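Local structure of prenyltransference for protein (Lavandula lanata, 5HC8) at residues Asp147-Lys158 and Ile169-Met179. The protein catalyses, as a head-to-middle prenyltransferase, the joining of two dimethylallyl diphosphate units into lavandulyl diphosphate, probably on a cis-prenyltransferase fold. Numbering follows the deposited sequence.
Sequences DIVEAARKIAAK and IDEATFEQHLM
The imidazole of H177 packs against helix 144-160, with I155 over one face and K158 at the edge. I155 CG1 sits 3.8 Å from the ring centroid, a CH-pi contact offset toward the ring's rim. K158, extended beyond CG, brings NZ nearly into the ring plane, where it donates to H177 NE2 at 2.8 Å. H177 ND1 donates to T173 O at 2.8 Å, so both nitrogens are engaged and ring rotation is fixed. Beside it, F174 fits as a knob among I148, A151, A152 and I155; CG anti to the backbone N (chi1 -160°) turns the ring in among these residues, where F174 CD2 meets I155 CD1 at 3.7 Å. Further along, L178 CD2 packs on A151 CB, and M179 N donates to the syn lone pair of D147 OD1 almost straight (2.7 Å, 169°), while Y142 and Q207 hold OD2. The short helix 171-176 and the turn after it thus pack across helix 144-160, which follows strand 135-140 of the parallel sheet, the segment axes 107° apart. In the second shell, D170 caps helix 171-176, its OD1 gripped from opposite faces by T173 OG1 and T173 N. W206 stacks on F174, and F174 of the second subunit packs on A152, placing the contact beside the dimer interface. K154, salt-bridged to E150, reaches H177 O through a water. With ND1 donating and NE2 accepting, H177 is probably neutral, a state the adjacent ammonium of K158 would favour.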
loop_
_atom_site.group_PDB
_atom_site.type_symbol
_atom_site.label_atom_id
_atom_site.label_comp_id
_atom_site.label_asym_id
_atom_site.label_seq_id
_atom_site.Cartn_x
_atom_site.Cartn_y
_atom_site.Cartn_z
ATOM N N ASP A 147 7.825 -4.716 -9.367
ATOM C CA ASP A 147 8.025 -3.364 -9.911
ATOM C C ASP A 147 9.118 -2.569 -9.213
ATOM O O ASP A 147 10.008 -1.992 -9.865
ATOM C CB ASP A 147 6.674 -2.614 -9.861
ATOM C CG ASP A 147 6.570 -1.461 -10.812
ATOM O OD1 ASP A 147 7.440 -1.238 -11.737
ATOM O OD2 ASP A 147 5.508 -0.765 -10.649
ATOM N N ILE A 148 9.059 -2.436 -7.887
ATOM C CA ILE A 148 10.013 -1.767 -7.163
ATOM C C ILE A 148 11.423 -2.384 -7.351
ATOM O O ILE A 148 12.432 -1.654 -7.502
ATOM C CB ILE A 148 9.645 -1.682 -5.714
ATOM C CG1 ILE A 148 8.364 -0.802 -5.556
ATOM C CG2 ILE A 148 10.790 -1.151 -4.848
ATOM C CD1 ILE A 148 7.755 -0.949 -4.172
ATOM N N VAL A 149 11.534 -3.676 -7.305
ATOM C CA VAL A 149 12.871 -4.322 -7.405
ATOM C C VAL A 149 13.455 -4.063 -8.795
ATOM O O VAL A 149 14.612 -3.709 -8.917
ATOM C CB VAL A 149 12.783 -5.839 -7.134
ATOM C CG1 VAL A 149 14.113 -6.545 -7.461
ATOM C CG2 VAL A 149 12.413 -6.135 -5.686
ATOM N N GLU A 150 12.628 -4.158 -9.812
ATOM C CA GLU A 150 13.060 -3.982 -11.197
ATOM C C GLU A 150 13.450 -2.516 -11.474
ATOM O O GLU A 150 14.485 -2.225 -12.163
ATOM C CB GLU A 150 12.004 -4.478 -12.164
ATOM C CG GLU A 150 12.250 -4.143 -13.623
ATOM C CD GLU A 150 13.545 -4.775 -14.176
ATOM O OE1 GLU A 150 13.999 -5.766 -13.566
ATOM O OE2 GLU A 150 14.118 -4.260 -15.185
ATOM N N ALA A 151 12.695 -1.584 -10.923
ATOM C CA ALA A 151 13.138 -0.182 -10.861
ATOM C C ALA A 151 14.503 0.007 -10.181
ATOM O O ALA A 151 15.397 0.748 -10.711
ATOM C CB ALA A 151 12.093 0.715 -10.211
ATOM N N ALA A 152 14.664 -0.610 -9.018
ATOM C CA ALA A 152 15.916 -0.601 -8.284
ATOM C C ALA A 152 17.106 -1.174 -9.136
ATOM O O ALA A 152 18.211 -0.570 -9.145
ATOM C CB ALA A 152 15.766 -1.302 -6.943
ATOM N N ARG A 153 16.834 -2.228 -9.891
ATOM C CA ARG A 153 17.850 -2.868 -10.704
ATOM C C ARG A 153 18.232 -1.907 -11.810
ATOM O O ARG A 153 19.416 -1.679 -12.030
ATOM C CB ARG A 153 17.370 -4.157 -11.332
ATOM C CG ARG A 153 17.181 -5.304 -10.372
ATOM C CD ARG A 153 16.935 -6.610 -11.107
ATOM N NE ARG A 153 16.604 -7.671 -10.156
ATOM C CZ ARG A 153 16.976 -8.949 -10.256
ATOM N NH1 ARG A 153 17.730 -9.349 -11.275
ATOM N NH2 ARG A 153 16.604 -9.836 -9.316
ATOM N N LYS A 154 17.230 -1.352 -12.510
ATOM C CA LYS A 154 17.494 -0.371 -13.617
ATOM C C LYS A 154 18.276 0.839 -13.148
ATOM O O LYS A 154 19.177 1.336 -13.865
ATOM C CB LYS A 154 16.202 0.109 -14.304
ATOM C CG LYS A 154 15.425 -0.852 -15.142
ATOM C CD LYS A 154 14.110 -0.161 -15.558
ATOM C CE LYS A 154 13.413 -0.737 -16.785
ATOM N NZ LYS A 154 13.013 -2.152 -16.619
ATOM N N ILE A 155 17.975 1.357 -11.968
ATOM C CA ILE A 155 18.681 2.477 -11.403
ATOM C C ILE A 155 20.095 2.026 -11.035
ATOM O O ILE A 155 21.077 2.750 -11.274
ATOM C CB ILE A 155 17.949 3.090 -10.234
ATOM C CG1 ILE A 155 16.804 3.934 -10.771
ATOM C CG2 ILE A 155 18.842 3.934 -9.347
ATOM C CD1 ILE A 155 15.708 4.133 -9.755
ATOM N N ALA A 156 20.232 0.812 -10.530
ATOM C CA ALA A 156 21.572 0.391 -10.131
ATOM C C ALA A 156 22.458 0.214 -11.422
ATOM O O ALA A 156 23.633 0.557 -11.417
ATOM C CB ALA A 156 21.502 -0.891 -9.293
ATOM N N ALA A 157 21.892 -0.301 -12.503
ATOM C CA ALA A 157 22.627 -0.443 -13.729
ATOM C C ALA A 157 23.128 0.902 -14.214
ATOM O O ALA A 157 24.258 0.989 -14.633
ATOM C CB ALA A 157 21.808 -1.113 -14.794
ATOM N N LYS A 158 22.296 1.944 -14.112
ATOM C CA LYS A 158 22.702 3.307 -14.463
ATOM C C LYS A 158 23.808 3.862 -13.605
ATOM O O LYS A 158 24.629 4.636 -14.131
ATOM C CB LYS A 158 21.511 4.298 -14.424
ATOM C CG LYS A 158 20.534 4.110 -15.567
ATOM C CD LYS A 158 19.641 5.342 -15.724
ATOM C CE LYS A 158 18.552 5.024 -16.741
ATOM N NZ LYS A 158 17.546 6.089 -16.774
ATOM N N ILE A 169 19.425 9.836 -6.594
ATOM C CA ILE A 169 18.205 9.051 -6.567
ATOM C C ILE A 169 17.153 9.732 -5.649
ATOM O O ILE A 169 17.361 9.876 -4.442
ATOM C CB ILE A 169 18.452 7.562 -6.133
ATOM C CG1 ILE A 169 19.449 6.892 -7.075
ATOM C CG2 ILE A 169 17.145 6.769 -6.186
ATOM C CD1 ILE A 169 20.161 5.739 -6.427
ATOM N N ASP A 170 16.072 10.216 -6.246
ATOM C CA ASP A 170 15.002 10.868 -5.476
ATOM C C ASP A 170 13.709 10.236 -5.872
ATOM O O ASP A 170 13.697 9.364 -6.784
ATOM C CB ASP A 170 15.005 12.388 -5.709
ATOM C CG ASP A 170 14.975 12.745 -7.149
ATOM O OD1 ASP A 170 14.689 11.882 -7.985
ATOM O OD2 ASP A 170 15.258 13.933 -7.471
ATOM N N GLU A 171 12.573 10.651 -5.261
ATOM C CA GLU A 171 11.293 10.047 -5.700
ATOM C C GLU A 171 11.094 10.049 -7.167
ATOM O O GLU A 171 10.630 9.071 -7.802
ATOM C CB GLU A 171 10.036 10.718 -5.104
ATOM C CG GLU A 171 9.735 10.278 -3.750
ATOM C CD GLU A 171 8.539 10.994 -3.178
ATOM O OE1 GLU A 171 7.447 10.694 -3.607
ATOM O OE2 GLU A 171 8.720 11.901 -2.344
ATOM N N ALA A 172 11.308 11.229 -7.753
ATOM C CA ALA A 172 10.986 11.369 -9.133
ATOM C C ALA A 172 11.826 10.447 -9.997
ATOM O O ALA A 172 11.382 9.891 -10.991
ATOM C CB ALA A 172 11.163 12.846 -9.563
ATOM N N THR A 173 13.092 10.288 -9.643
ATOM C CA THR A 173 13.926 9.363 -10.427
ATOM C C THR A 173 13.423 7.921 -10.281
ATOM O O THR A 173 13.300 7.159 -11.228
ATOM C CB THR A 173 15.401 9.474 -9.932
ATOM O OG1 THR A 173 15.843 10.831 -10.185
ATOM C CG2 THR A 173 16.269 8.498 -10.693
ATOM N N PHE A 174 13.029 7.603 -9.064
ATOM C CA PHE A 174 12.587 6.235 -8.800
ATOM C C PHE A 174 11.317 5.955 -9.563
ATOM O O PHE A 174 11.207 4.986 -10.297
ATOM C CB PHE A 174 12.510 5.995 -7.289
ATOM C CG PHE A 174 12.530 4.541 -6.948
ATOM C CD1 PHE A 174 11.386 3.799 -7.077
ATOM C CD2 PHE A 174 13.720 3.915 -6.619
ATOM C CE1 PHE A 174 11.400 2.447 -6.815
ATOM C CE2 PHE A 174 13.741 2.545 -6.336
ATOM C CZ PHE A 174 12.586 1.814 -6.497
ATOM N N GLU A 175 10.441 6.946 -9.595
ATOM C CA GLU A 175 9.193 6.893 -10.329
ATOM C C GLU A 175 9.375 6.667 -11.818
ATOM O O GLU A 175 8.660 5.900 -12.450
ATOM C CB GLU A 175 8.492 8.218 -9.969
ATOM C CG GLU A 175 7.113 8.610 -10.454
ATOM C CD GLU A 175 6.035 8.029 -9.626
ATOM O OE1 GLU A 175 5.712 8.487 -8.480
ATOM O OE2 GLU A 175 5.548 7.037 -10.176
ATOM N N GLN A 176 10.400 7.277 -12.428
ATOM C CA GLN A 176 10.566 7.144 -13.898
ATOM C C GLN A 176 11.085 5.764 -14.322
ATOM O O GLN A 176 11.108 5.418 -15.492
ATOM C CB GLN A 176 11.619 8.150 -14.441
ATOM C CG GLN A 176 11.431 9.618 -14.119
ATOM C CD GLN A 176 12.774 10.392 -14.259
ATOM O OE1 GLN A 176 13.696 9.957 -14.979
ATOM N NE2 GLN A 176 12.894 11.521 -13.561
ATOM N N HIS A 177 11.448 4.929 -13.346
ATOM C CA HIS A 177 11.905 3.553 -13.665
ATOM C C HIS A 177 10.921 2.444 -13.335
ATOM O O HIS A 177 11.205 1.261 -13.593
ATOM C CB HIS A 177 13.236 3.378 -12.943
ATOM C CG HIS A 177 14.311 4.238 -13.531
ATOM N ND1 HIS A 177 14.635 5.479 -13.028
ATOM C CD2 HIS A 177 15.067 4.065 -14.648
ATOM C CE1 HIS A 177 15.592 6.013 -13.779
ATOM N NE2 HIS A 177 15.871 5.170 -14.760
ATOM N N LEU A 178 9.749 2.812 -12.813
ATOM C CA LEU A 178 8.692 1.809 -12.600
ATOM C C LEU A 178 7.996 1.556 -13.868
ATOM O O LEU A 178 8.130 2.337 -14.849
ATOM C CB LEU A 178 7.687 2.332 -11.539
ATOM C CG LEU A 178 8.369 2.500 -10.181
ATOM C CD1 LEU A 178 7.552 3.445 -9.307
ATOM C CD2 LEU A 178 8.469 1.138 -9.456
ATOM N N MET A 179 7.206 0.485 -13.862
ATOM C CA MET A 179 6.372 0.105 -14.974
ATOM C C MET A 179 5.272 1.094 -15.275
ATOM O O MET A 179 4.796 1.108 -16.403
ATOM C CB MET A 179 5.806 -1.315 -14.803
ATOM C CG MET A 179 6.876 -2.387 -14.968
ATOM S SD MET A 179 6.214 -4.059 -14.776
ATOM C CE MET A 179 6.744 -4.414 -13.132
HETATM O O HOH W 1 10.755 -1.405 -15.264
#